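Local coordinates for protein cytochrome c, putative (Shewanella oneidensis, PDB 1SP3) that carries eight c-type hemes and probably works as a respiratory oxidoreductase that reduces tetrathionate, at residues S37-E42 and S76-Y81; W41-K46 and G194-V199; S68-R73 and P348-K353. All blocks are in the same frame, centred on the assembly; numbering follows the deposited sequence.

Contact 1 (S37-E42 and S76-Y81). With HEC (heme c), chain F.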
loop_
_atom_site.group_PDB
_atom_site.type_symbol
_atom_site.label_atom_id
_atom_site.label_comp_id
_atom_site.label_asym_id
_atom_site.label_seq_id
_atom_site.Cartn_x
_atom_site.Cartn_y
_atom_site.Cartn_z
ATOM N N SER A 37 -12.941 4.433 -3.416
ATOM C CA SER A 37 -12.266 3.366 -2.649
ATOM C C SER A 37 -11.836 3.811 -1.222
ATOM O O SER A 37 -11.658 2.962 -0.323
ATOM C CB SER A 37 -11.106 2.756 -3.410
ATOM O OG SER A 37 -10.082 3.632 -3.395
ATOM N N HIS A 38 -11.661 5.109 -0.995
ATOM C CA HIS A 38 -11.270 5.529 0.385
ATOM C C HIS A 38 -12.336 5.179 1.394
ATOM O O HIS A 38 -12.068 5.074 2.534
ATOM C CB HIS A 38 -10.941 7.012 0.450
ATOM C CG HIS A 38 -9.488 7.268 0.198
ATOM N ND1 HIS A 38 -9.022 7.781 -0.992
ATOM C CD2 HIS A 38 -8.389 6.942 0.926
ATOM C CE1 HIS A 38 -7.696 7.820 -0.954
ATOM N NE2 HIS A 38 -7.286 7.311 0.195
ATOM N N TRP A 39 -13.577 5.087 0.937
ATOM C CA TRP A 39 -14.682 4.704 1.786
ATOM C C TRP A 39 -14.976 3.208 1.642
ATOM O O TRP A 39 -15.139 2.570 2.634
ATOM C CB TRP A 39 -15.930 5.454 1.333
ATOM C CG TRP A 39 -17.141 5.100 2.100
ATOM C CD1 TRP A 39 -18.311 4.543 1.605
ATOM C CD2 TRP A 39 -17.371 5.320 3.517
ATOM N NE1 TRP A 39 -19.201 4.367 2.626
ATOM C CE2 TRP A 39 -18.667 4.865 3.799
ATOM C CE3 TRP A 39 -16.587 5.875 4.590
ATOM C CZ2 TRP A 39 -19.201 4.888 5.090
ATOM C CZ3 TRP A 39 -17.139 5.905 5.868
ATOM C CH2 TRP A 39 -18.449 5.426 6.099
ATOM N N THR A 40 -15.151 2.682 0.437
ATOM C CA THR A 40 -15.560 1.304 0.320
ATOM C C THR A 40 -14.431 0.292 0.535
ATOM O O THR A 40 -14.741 -0.881 0.763
ATOM C CB THR A 40 -16.120 1.040 -1.034
ATOM O OG1 THR A 40 -15.087 1.330 -2.002
ATOM C CG2 THR A 40 -17.323 2.034 -1.361
ATOM N N TRP A 41 -13.158 0.694 0.326
ATOM C CA TRP A 41 -12.045 -0.272 0.340
ATOM C C TRP A 41 -12.229 -1.321 -0.750
ATOM O O TRP A 41 -11.754 -2.489 -0.659
ATOM C CB TRP A 41 -11.869 -0.932 1.733
ATOM C CG TRP A 41 -11.028 -0.001 2.714
ATOM C CD1 TRP A 41 -10.694 1.344 2.526
ATOM C CD2 TRP A 41 -10.525 -0.356 3.996
ATOM N NE1 TRP A 41 -9.956 1.798 3.596
ATOM C CE2 TRP A 41 -9.832 0.787 4.512
ATOM C CE3 TRP A 41 -10.557 -1.555 4.777
ATOM C CZ2 TRP A 41 -9.209 0.784 5.744
ATOM C CZ3 TRP A 41 -9.922 -1.535 6.010
ATOM C CH2 TRP A 41 -9.244 -0.375 6.486
ATOM N N GLU A 42 -12.894 -0.917 -1.819
ATOM C CA GLU A 42 -13.058 -1.838 -2.967
ATOM C C GLU A 42 -12.670 -1.219 -4.246
ATOM O O GLU A 42 -12.991 -0.064 -4.466
ATOM C CB GLU A 42 -14.482 -2.342 -3.090
ATOM C CG GLU A 42 -14.886 -3.180 -1.864
ATOM C CD GLU A 42 -16.091 -4.065 -2.096
ATOM O OE1 GLU A 42 -17.160 -3.458 -2.434
ATOM O OE2 GLU A 42 -15.991 -5.348 -1.880
ATOM N N SER A 76 -8.577 1.772 11.831
ATOM C CA SER A 76 -7.906 3.007 12.274
ATOM C C SER A 76 -7.345 3.731 11.086
ATOM O O SER A 76 -6.983 4.927 11.217
ATOM C CB SER A 76 -6.664 2.658 13.151
ATOM O OG SER A 76 -6.255 1.293 12.883
ATOM N N CYS A 77 -7.144 3.013 9.966
ATOM C CA CYS A 77 -6.783 3.637 8.672
ATOM C C CYS A 77 -7.907 3.543 7.619
ATOM O O CYS A 77 -7.656 3.550 6.413
ATOM C CB CYS A 77 -5.440 3.090 8.142
ATOM S SG CYS A 77 -4.159 3.656 9.293
ATOM N N HIS A 78 -9.144 3.497 8.088
ATOM C CA HIS A 78 -10.320 3.724 7.235
ATOM C C HIS A 78 -10.853 5.154 7.453
ATOM O O HIS A 78 -10.970 5.605 8.580
ATOM C CB HIS A 78 -11.446 2.701 7.562
ATOM C CG HIS A 78 -12.661 2.833 6.718
ATOM N ND1 HIS A 78 -13.907 3.063 7.273
ATOM C CD2 HIS A 78 -12.845 2.772 5.361
ATOM C CE1 HIS A 78 -14.815 3.110 6.301
ATOM N NE2 HIS A 78 -14.203 2.891 5.136
ATOM N N ALA A 79 -11.211 5.850 6.373
ATOM C CA ALA A 79 -11.775 7.201 6.472
ATOM C C ALA A 79 -13.245 7.154 6.975
ATOM O O ALA A 79 -14.141 7.794 6.383
ATOM C CB ALA A 79 -11.673 7.930 5.093
ATOM N N GLY A 80 -13.463 6.361 8.032
ATOM C CA GLY A 80 -14.749 6.089 8.609
ATOM C C GLY A 80 -14.700 5.907 10.114
ATOM O O GLY A 80 -13.576 5.799 10.727
ATOM N N TYR A 81 -15.891 5.803 10.748
ATOM C CA TYR A 81 -15.942 5.546 12.190
ATOM C C TYR A 81 -16.780 4.271 12.504
ATOM O O TYR A 81 -17.940 4.275 12.238
ATOM C CB TYR A 81 -16.660 6.705 12.928
ATOM C CG TYR A 81 -15.987 8.054 12.801
ATOM C CD1 TYR A 81 -16.708 9.172 12.338
ATOM C CD2 TYR A 81 -14.676 8.235 13.236
ATOM C CE1 TYR A 81 -16.072 10.445 12.259
ATOM C CE2 TYR A 81 -14.076 9.451 13.157
ATOM C CZ TYR A 81 -14.767 10.569 12.673
ATOM O OH TYR A 81 -14.108 11.802 12.598
HETATM FE FE HEC F . -5.347 7.039 0.607
HETATM C CHA HEC F . -5.594 4.309 -1.379
HETATM C CHB HEC F . -4.107 8.791 -2.050
HETATM C CHC HEC F . -5.640 9.902 2.406
HETATM C CHD HEC F . -6.232 5.123 3.294
HETATM N NA HEC F . -4.925 6.633 -1.330
HETATM C C1A HEC F . -5.045 5.436 -1.935
HETATM C C2A HEC F . -4.682 5.533 -3.320
HETATM C C3A HEC F . -4.297 6.791 -3.531
HETATM C C4A HEC F . -4.423 7.496 -2.287
HETATM C CMA HEC F . -3.712 7.345 -4.862
HETATM C CAA HEC F . -4.669 4.297 -4.335
HETATM C CBA HEC F . -5.908 4.217 -5.228
HETATM C CGA HEC F . -6.908 3.252 -4.624
HETATM O O1A HEC F . -8.132 3.356 -4.946
HETATM O O2A HEC F . -6.470 2.312 -3.893
HETATM N NB HEC F . -4.928 8.985 0.231
HETATM C C1B HEC F . -4.435 9.499 -0.915
HETATM C C2B HEC F . -4.174 10.907 -0.726
HETATM C C3B HEC F . -4.553 11.225 0.509
HETATM C C4B HEC F . -5.075 10.015 1.121
HETATM C CMB HEC F . -3.538 11.722 -1.885
HETATM C CAB HEC F . -4.667 12.630 1.185
HETATM C CBB HEC F . -5.432 13.553 0.482
HETATM N NC HEC F . -5.830 7.453 2.458
HETATM C C1C HEC F . -5.904 8.727 3.047
HETATM C C2C HEC F . -6.176 8.550 4.439
HETATM C C3C HEC F . -6.371 7.248 4.652
HETATM C C4C HEC F . -6.155 6.503 3.439
HETATM C CMC HEC F . -6.234 9.667 5.515
HETATM C CAC HEC F . -6.716 6.673 6.022
HETATM C CBC HEC F . -7.903 7.066 6.652
HETATM N ND HEC F . -5.748 5.030 0.939
HETATM C C1D HEC F . -6.135 4.431 2.129
HETATM C C2D HEC F . -6.478 3.056 1.930
HETATM C C3D HEC F . -6.346 2.843 0.466
HETATM C C4D HEC F . -5.884 4.113 -0.070
HETATM C CMD HEC F . -6.940 1.938 2.909
HETATM C CAD HEC F . -6.619 1.534 -0.329
HETATM C CBD HEC F . -8.057 1.738 -0.761
HETATM C CGD HEC F . -8.547 0.496 -1.495
HETATM O O1D HEC F . -8.200 0.383 -2.696
HETATM O O2D HEC F . -9.262 -0.396 -0.934
HETATM O O HOH W 1 -9.732 4.675 3.852
#

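Contact 2 (W41-K46 and G194-V199). With HEC (heme c), chain F.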
loop_
_atom_site.group_PDB
_atom_site.type_symbol
_atom_site.label_atom_id
_atom_site.label_comp_id
_atom_site.label_asym_id
_atom_site.label_seq_id
_atom_site.Cartn_x
_atom_site.Cartn_y
_atom_site.Cartn_z
ATOM N N TRP A 41 -13.158 0.694 0.326
ATOM C CA TRP A 41 -12.045 -0.272 0.340
ATOM C C TRP A 41 -12.229 -1.321 -0.750
ATOM O O TRP A 41 -11.754 -2.489 -0.659
ATOM C CB TRP A 41 -11.869 -0.932 1.733
ATOM C CG TRP A 41 -11.028 -0.001 2.714
ATOM C CD1 TRP A 41 -10.694 1.344 2.526
ATOM C CD2 TRP A 41 -10.525 -0.356 3.996
ATOM N NE1 TRP A 41 -9.956 1.798 3.596
ATOM C CE2 TRP A 41 -9.832 0.787 4.512
ATOM C CE3 TRP A 41 -10.557 -1.555 4.777
ATOM C CZ2 TRP A 41 -9.209 0.784 5.744
ATOM C CZ3 TRP A 41 -9.922 -1.535 6.010
ATOM C CH2 TRP A 41 -9.244 -0.375 6.486
ATOM N N GLU A 42 -12.894 -0.917 -1.819
ATOM C CA GLU A 42 -13.058 -1.838 -2.967
ATOM C C GLU A 42 -12.670 -1.219 -4.246
ATOM O O GLU A 42 -12.991 -0.064 -4.466
ATOM C CB GLU A 42 -14.482 -2.342 -3.090
ATOM C CG GLU A 42 -14.886 -3.180 -1.864
ATOM C CD GLU A 42 -16.091 -4.065 -2.096
ATOM O OE1 GLU A 42 -17.160 -3.458 -2.434
ATOM O OE2 GLU A 42 -15.991 -5.348 -1.880
ATOM N N LEU A 43 -12.005 -2.006 -5.090
ATOM C CA LEU A 43 -11.616 -1.634 -6.433
ATOM C C LEU A 43 -11.931 -2.792 -7.395
ATOM O O LEU A 43 -11.728 -3.948 -7.058
ATOM C CB LEU A 43 -10.108 -1.427 -6.522
ATOM C CG LEU A 43 -9.571 -0.064 -6.046
ATOM C CD1 LEU A 43 -8.060 -0.128 -5.858
ATOM C CD2 LEU A 43 -10.011 1.134 -6.935
ATOM N N GLU A 44 -12.321 -2.498 -8.638
ATOM C CA GLU A 44 -12.387 -3.569 -9.596
ATOM C C GLU A 44 -11.015 -3.772 -10.217
ATOM O O GLU A 44 -10.333 -2.830 -10.556
ATOM C CB GLU A 44 -13.470 -3.261 -10.653
ATOM C CG GLU A 44 -13.553 -4.319 -11.762
ATOM C CD GLU A 44 -14.697 -4.060 -12.755
ATOM O OE1 GLU A 44 -14.571 -3.050 -13.527
ATOM O OE2 GLU A 44 -15.705 -4.855 -12.753
ATOM N N GLN A 45 -10.585 -4.991 -10.403
ATOM C CA GLN A 45 -9.294 -5.207 -11.047
ATOM C C GLN A 45 -9.363 -6.355 -12.050
ATOM O O GLN A 45 -9.867 -7.442 -11.721
ATOM C CB GLN A 45 -8.210 -5.477 -9.983
ATOM C CG GLN A 45 -6.796 -5.570 -10.473
ATOM C CD GLN A 45 -5.830 -5.704 -9.299
ATOM O OE1 GLN A 45 -6.224 -5.445 -8.190
ATOM N NE2 GLN A 45 -4.613 -6.108 -9.541
ATOM N N LYS A 46 -8.774 -6.116 -13.226
ATOM C CA LYS A 46 -8.711 -7.032 -14.328
ATOM C C LYS A 46 -7.418 -7.855 -14.190
ATOM O O LYS A 46 -6.323 -7.344 -14.451
ATOM C CB LYS A 46 -8.869 -6.232 -15.646
ATOM C CG LYS A 46 -9.000 -7.070 -16.923
ATOM C CD LYS A 46 -9.442 -6.175 -18.178
ATOM C CE LYS A 46 -9.513 -6.985 -19.532
ATOM N NZ LYS A 46 -9.100 -8.421 -19.291
ATOM N N GLY A 194 -4.989 8.795 -9.488
ATOM C CA GLY A 194 -3.898 7.844 -9.212
ATOM C C GLY A 194 -4.204 6.336 -9.267
ATOM O O GLY A 194 -5.018 5.777 -8.482
ATOM N N ASN A 195 -3.514 5.650 -10.155
ATOM C CA ASN A 195 -3.730 4.193 -10.320
ATOM C C ASN A 195 -2.939 3.406 -9.294
ATOM O O ASN A 195 -1.670 3.550 -9.234
ATOM C CB ASN A 195 -3.193 3.708 -11.689
ATOM C CG ASN A 195 -4.002 4.250 -12.902
ATOM O OD1 ASN A 195 -5.075 4.826 -12.739
ATOM N ND2 ASN A 195 -3.465 4.051 -14.128
ATOM N N ALA A 196 -3.629 2.544 -8.524
ATOM C CA ALA A 196 -2.916 1.494 -7.778
ATOM C C ALA A 196 -2.382 0.493 -8.809
ATOM O O ALA A 196 -2.945 0.373 -9.904
ATOM C CB ALA A 196 -3.887 0.770 -6.867
ATOM N N MET A 197 -1.384 -0.296 -8.450
ATOM C CA MET A 197 -0.891 -1.357 -9.343
ATOM C C MET A 197 -2.038 -2.242 -9.845
ATOM O O MET A 197 -2.890 -2.631 -9.060
ATOM C CB MET A 197 0.055 -2.276 -8.607
ATOM C CG MET A 197 0.855 -3.162 -9.545
ATOM S SD MET A 197 2.015 -4.222 -8.641
ATOM C CE MET A 197 1.751 -3.754 -7.138
ATOM N N GLY A 198 -2.022 -2.529 -11.150
ATOM C CA GLY A 198 -2.957 -3.425 -11.778
ATOM C C GLY A 198 -4.298 -2.797 -12.125
ATOM O O GLY A 198 -5.159 -3.486 -12.664
ATOM N N VAL A 199 -4.469 -1.510 -11.837
ATOM C CA VAL A 199 -5.605 -0.739 -12.355
ATOM C C VAL A 199 -5.208 0.184 -13.559
ATOM O O VAL A 199 -4.087 0.729 -13.576
ATOM C CB VAL A 199 -6.148 0.117 -11.236
ATOM C CG1 VAL A 199 -7.115 1.186 -11.800
ATOM C CG2 VAL A 199 -6.713 -0.792 -10.101
HETATM FE FE HEC F . -5.347 7.039 0.607
HETATM C CHA HEC F . -5.594 4.309 -1.379
HETATM C CHB HEC F . -4.107 8.791 -2.050
HETATM C CHC HEC F . -5.640 9.902 2.406
HETATM C CHD HEC F . -6.232 5.123 3.294
HETATM N NA HEC F . -4.925 6.633 -1.330
HETATM C C1A HEC F . -5.045 5.436 -1.935
HETATM C C2A HEC F . -4.682 5.533 -3.320
HETATM C C3A HEC F . -4.297 6.791 -3.531
HETATM C C4A HEC F . -4.423 7.496 -2.287
HETATM C CMA HEC F . -3.712 7.345 -4.862
HETATM C CAA HEC F . -4.669 4.297 -4.335
HETATM C CBA HEC F . -5.908 4.217 -5.228
HETATM C CGA HEC F . -6.908 3.252 -4.624
HETATM O O1A HEC F . -8.132 3.356 -4.946
HETATM O O2A HEC F . -6.470 2.312 -3.893
HETATM N NB HEC F . -4.928 8.985 0.231
HETATM C C1B HEC F . -4.435 9.499 -0.915
HETATM C C2B HEC F . -4.174 10.907 -0.726
HETATM C C3B HEC F . -4.553 11.225 0.509
HETATM C C4B HEC F . -5.075 10.015 1.121
HETATM C CMB HEC F . -3.538 11.722 -1.885
HETATM C CAB HEC F . -4.667 12.630 1.185
HETATM C CBB HEC F . -5.432 13.553 0.482
HETATM N NC HEC F . -5.830 7.453 2.458
HETATM C C1C HEC F . -5.904 8.727 3.047
HETATM C C2C HEC F . -6.176 8.550 4.439
HETATM C C3C HEC F . -6.371 7.248 4.652
HETATM C C4C HEC F . -6.155 6.503 3.439
HETATM C CMC HEC F . -6.234 9.667 5.515
HETATM C CAC HEC F . -6.716 6.673 6.022
HETATM C CBC HEC F . -7.903 7.066 6.652
HETATM N ND HEC F . -5.748 5.030 0.939
HETATM C C1D HEC F . -6.135 4.431 2.129
HETATM C C2D HEC F . -6.478 3.056 1.930
HETATM C C3D HEC F . -6.346 2.843 0.466
HETATM C C4D HEC F . -5.884 4.113 -0.070
HETATM C CMD HEC F . -6.940 1.938 2.909
HETATM C CAD HEC F . -6.619 1.534 -0.329
HETATM C CBD HEC F . -8.057 1.738 -0.761
HETATM C CGD HEC F . -8.547 0.496 -1.495
HETATM O O1D HEC F . -8.200 0.383 -2.696
HETATM O O2D HEC F . -9.262 -0.396 -0.934
HETATM O O HOH W 2 -4.596 -5.941 -13.038
HETATM O O HOH W 3 -7.792 -3.600 -13.753
#

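Contact 3 (S68-R73 and P348-K353)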
loop_
_atom_site.group_PDB
_atom_site.type_symbol
_atom_site.label_atom_id
_atom_site.label_comp_id
_atom_site.label_asym_id
_atom_site.label_seq_id
_atom_site.Cartn_x
_atom_site.Cartn_y
_atom_site.Cartn_z
ATOM N N SER A 68 -10.524 -9.252 7.618
ATOM C CA SER A 68 -11.683 -9.894 8.282
ATOM C C SER A 68 -11.299 -10.552 9.575
ATOM O O SER A 68 -10.231 -11.205 9.667
ATOM C CB SER A 68 -12.401 -10.872 7.392
ATOM O OG SER A 68 -11.467 -11.792 6.890
ATOM N N SER A 69 -12.155 -10.292 10.582
ATOM C CA SER A 69 -11.986 -10.672 11.961
ATOM C C SER A 69 -10.964 -9.796 12.675
ATOM O O SER A 69 -10.801 -9.902 13.901
ATOM C CB SER A 69 -11.683 -12.194 12.073
ATOM O OG SER A 69 -10.367 -12.451 11.621
ATOM N N ASN A 70 -10.271 -8.917 11.937
ATOM C CA ASN A 70 -9.307 -8.013 12.573
ATOM C C ASN A 70 -9.686 -6.555 12.446
ATOM O O ASN A 70 -8.871 -5.702 12.842
ATOM C CB ASN A 70 -7.868 -8.192 11.992
ATOM C CG ASN A 70 -7.474 -9.614 11.995
ATOM O OD1 ASN A 70 -7.506 -10.199 13.060
ATOM N ND2 ASN A 70 -7.305 -10.248 10.796
ATOM N N GLU A 71 -10.902 -6.281 11.950
ATOM C CA GLU A 71 -11.234 -4.939 11.532
ATOM C C GLU A 71 -10.864 -3.795 12.519
ATOM O O GLU A 71 -10.389 -2.758 12.049
ATOM C CB GLU A 71 -12.678 -4.852 11.023
ATOM C CG GLU A 71 -12.880 -5.681 9.763
ATOM C CD GLU A 71 -13.478 -7.071 10.065
ATOM O OE1 GLU A 71 -13.089 -7.737 11.053
ATOM O OE2 GLU A 71 -14.364 -7.485 9.312
ATOM N N PRO A 72 -11.120 -3.929 13.834
ATOM C CA PRO A 72 -10.847 -2.826 14.784
ATOM C C PRO A 72 -9.420 -2.304 14.828
ATOM O O PRO A 72 -9.202 -1.100 15.139
ATOM C CB PRO A 72 -11.216 -3.417 16.168
ATOM C CG PRO A 72 -12.225 -4.451 15.893
ATOM C CD PRO A 72 -11.820 -5.060 14.502
ATOM N N ARG A 73 -8.459 -3.177 14.573
ATOM C CA ARG A 73 -7.106 -2.757 14.390
ATOM C C ARG A 73 -6.930 -2.147 12.967
ATOM O O ARG A 73 -6.186 -1.229 12.826
ATOM C CB ARG A 73 -6.065 -3.887 14.680
ATOM C CG ARG A 73 -4.740 -3.378 15.382
ATOM C CD ARG A 73 -3.382 -4.105 14.898
ATOM N NE ARG A 73 -2.097 -3.443 15.291
ATOM C CZ ARG A 73 -0.862 -3.779 14.823
ATOM N NH1 ARG A 73 0.216 -3.134 15.249
ATOM N NH2 ARG A 73 -0.691 -4.747 13.926
ATOM N N PRO A 348 -6.446 -15.519 9.049
ATOM C CA PRO A 348 -6.643 -15.854 10.466
ATOM C C PRO A 348 -7.029 -14.640 11.298
ATOM O O PRO A 348 -6.786 -13.539 10.888
ATOM C CB PRO A 348 -5.275 -16.367 10.893
ATOM C CG PRO A 348 -4.385 -15.497 10.139
ATOM C CD PRO A 348 -5.038 -15.226 8.776
ATOM N N LYS A 349 -7.630 -14.892 12.447
ATOM C CA LYS A 349 -7.872 -13.852 13.390
ATOM C C LYS A 349 -6.594 -13.614 14.224
ATOM O O LYS A 349 -6.128 -14.512 14.918
ATOM C CB LYS A 349 -9.110 -14.232 14.279
ATOM C CG LYS A 349 -9.425 -13.173 15.416
ATOM C CD LYS A 349 -10.756 -13.591 16.082
ATOM C CE LYS A 349 -11.396 -12.497 16.892
ATOM N NZ LYS A 349 -12.110 -11.519 16.074
ATOM N N THR A 350 -5.986 -12.433 14.127
ATOM C CA THR A 350 -4.826 -12.175 14.937
ATOM C C THR A 350 -5.234 -11.265 16.041
ATOM O O THR A 350 -4.734 -11.379 17.148
ATOM C CB THR A 350 -3.710 -11.472 14.137
ATOM O OG1 THR A 350 -4.240 -10.279 13.546
ATOM C CG2 THR A 350 -3.126 -12.369 12.977
ATOM N N TYR A 351 -6.154 -10.362 15.752
ATOM C CA TYR A 351 -6.545 -9.343 16.708
ATOM C C TYR A 351 -7.740 -9.801 17.560
ATOM O O TYR A 351 -8.634 -10.479 17.069
ATOM C CB TYR A 351 -6.935 -8.045 15.975
ATOM C CG TYR A 351 -7.375 -6.985 16.950
ATOM C CD1 TYR A 351 -6.424 -6.366 17.762
ATOM C CD2 TYR A 351 -8.744 -6.667 17.139
ATOM C CE1 TYR A 351 -6.797 -5.413 18.712
ATOM C CE2 TYR A 351 -9.142 -5.696 18.077
ATOM C CZ TYR A 351 -8.157 -5.076 18.851
ATOM O OH TYR A 351 -8.451 -4.106 19.809
ATOM N N GLY A 352 -7.789 -9.392 18.818
ATOM C CA GLY A 352 -9.020 -9.523 19.619
ATOM C C GLY A 352 -9.231 -10.918 20.269
ATOM O O GLY A 352 -8.318 -11.759 20.275
ATOM N N LYS A 353 -10.431 -11.174 20.765
ATOM C CA LYS A 353 -10.756 -12.408 21.499
ATOM C C LYS A 353 -10.614 -13.722 20.680
ATOM O O LYS A 353 -11.224 -13.880 19.615
ATOM C CB LYS A 353 -12.186 -12.310 22.098
ATOM C CG LYS A 353 -12.203 -11.901 23.604
ATOM C CD LYS A 353 -13.139 -10.641 23.887
ATOM C CE LYS A 353 -13.362 -10.427 25.439
ATOM N NZ LYS A 353 -14.356 -9.358 25.879
HETATM O O HOH W 4 -7.339 -12.523 8.697
#

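Contact 1 (S37-E42 and S76-Y81)
Trp-39 and Ala-79 mark the closest backbone approach, with CA atoms 6.1 Å apart, where the end of helix 37-40 meets an irregular loop. His-78 carries the contact. Its CG is anti to the backbone N (chi1 -178°), and the ring reaches between Trp-39 and Trp-41. His-78 NE2 donates to Trp-39 O over 2.7 Å, nearly straight at 169°, with the oxygen close to the imidazole plane. Cys-77 and His-78 end a CXXCH heme-binding sequence, yet here the NE2 is spent on a carbonyl and not on iron. The imidazole turns its edge to the face of Trp-41, with the planes at 82°. CD2 of His-78 sits 3.5 Å above the indole plane, toward its rim. Trp-39 instead meets His-78 in a strongly slid, near-parallel pair. Its CZ3 also abuts Gly-80 CA. One water joins both backbones: it accepts from Trp-41 NE1 at 2.9 Å and from Ala-79 N, and donates to His-38 O. His-38 NE2 binds the heme iron FE at 2.0 Å. Ser-37 OG donates to propionate O1A of the same heme. His-143 of helix 136-143 is the other axial ligand. Cys-77 is linked to a different heme, so the contact ties two heme sites together. Trp-39 packs on helix 15-34 and bonds through NE1 to Phe-90 O, while Trp-83 lies against both Trp-41 and His-78.

Contact 2 (W41-K46 and G194-V199)
Leu-43 and Ala-196 meet beside the propionates of a heme c, where the start of a beta-hairpin arm faces a type II beta turn. The turn runs from Ala-196 to Val-199 and is closed by Val-199 N donating to Ala-196 O. Gly-198 holds its third position with a positive phi of 82°. A side chain there would also run into the amide of Gln-45, so the positive phi and the packing against Gln-45 NE2 both suit a glycine. The apolar part of the contact is light: Leu-43 CD1 stands 4.4 Å from Ala-196 CB. Leu-43 has CG anti to its carbonyl carbon (chi1 -81°), and its two methyls lie against the heme carboxylates. CD1 is 3.2 Å from propionate O1D, and CD2 is 3.5 Å from O1A of the other propionate.

Further along, Gln-45 lays its aliphatic part against the turn. Its CG is anti to the backbone N, and this carbon touches Gly-198 O at 3.4 Å. The amide oxygen OE1 turns to Arg-54 instead. Val-199 places CG2 4.2 Å from Glu-44 O. The polar link between the two backbones goes through water. One water accepts from Lys-46 N at 2.8 Å and donates to Gly-198 O at 2.9 Å. A second water lies close to both Lys-46 O and Gly-198 O.

Asn-195 N and Met-197 N each donate to a propionate of a further heme c, so this loop touches two hemes: Gly-194 the one beside Leu-43, Asn-195 and Met-197 the other. Strand 44-47 pairs antiparallel with strand 50-53. Gly-198 N is bonded to Tyr-291 OH of strand 287-291, and both Gln-45 and Met-197 touch Ala-295 of strand 295-297.

Contact 3 (S68-R73 and P348-K353)
Asn-70 points its carboxamide across the contact, at about a right angle to the side chain of Thr-350. OD1 is the main acceptor. Thr-350 N donates to Asn-70 OD1 at 2.9 Å, and Tyr-351 N donates to the same OD1 at 3.0 Å. The second bond is the straighter one, at 174° against 152°. Both N-H groups come from the same face of the carboxamide, tilted out of its plane. Thr-350 OG1 adds a weak bond to this oxygen. On the other branch, Asn-70 ND2 gives a weak bond to Pro-348 O and a hydrogen bond to Ala-66 O. An alanine here would probably leave Thr-350 N and Tyr-351 N without their shared acceptor and set the 348-353 loop freer to shift.

Lys-349 lies alongside Ser-69. Its CB is 3.4 Å from Ser-69 OG. The chain runs extended until its last torsion, where chi4 of 79° bends NZ toward the carbonyl of Ser-69. Lys-349 NZ then donates to Ser-69 O at 3.0 Å, in the carbonyl plane and on a lone pair.

Tyr-351 faces the first turn of helix 71-74. Arg-73 CB sits over one face of the phenol ring in a CH-pi contact, 4.2 Å from the centroid. Pro-72 CB comes to 3.6 Å from CE2 of Tyr-351, from an oblique direction.

Asn-70 stands at the N-cap of that helix but makes no capping bond with its side chain. Its carboxamide is used to hold a distant loop instead. The helix ends at Cys-74, covalently bound to a heme c. The chemistry is therefore mixed: hydrogen bonds from backbone N-H groups and a lysine ammonium join the two segments, while apolar carbons of Pro-72 and Arg-73 pack on the tyrosine, and Asn-70 lies close to Cys-74.

Contacts 1 and 2 start from one stretch: helix 37-40 runs into strand 44-47, and they share Trp-41 and Glu-42. Their centres are about 15 Å apart. Both touch the same heme c, contact 1 at its iron and propionates, contact 2 at its propionates, and Ser-37 CB packs on Leu-43 CD2. The centre of contact 3 is about 16 Å from that of contact 1 and about 24 Å from that of contact 2, without touching either. Its first segment, 68-73, comes shortly before 76-81 in sequence, with the Cys-74 heme attachment between them. The second segments follow in the order 76-81, 194-199 and 348-353, so early heme-binding chain is tied successively to nearby, middle and late parts of the protein.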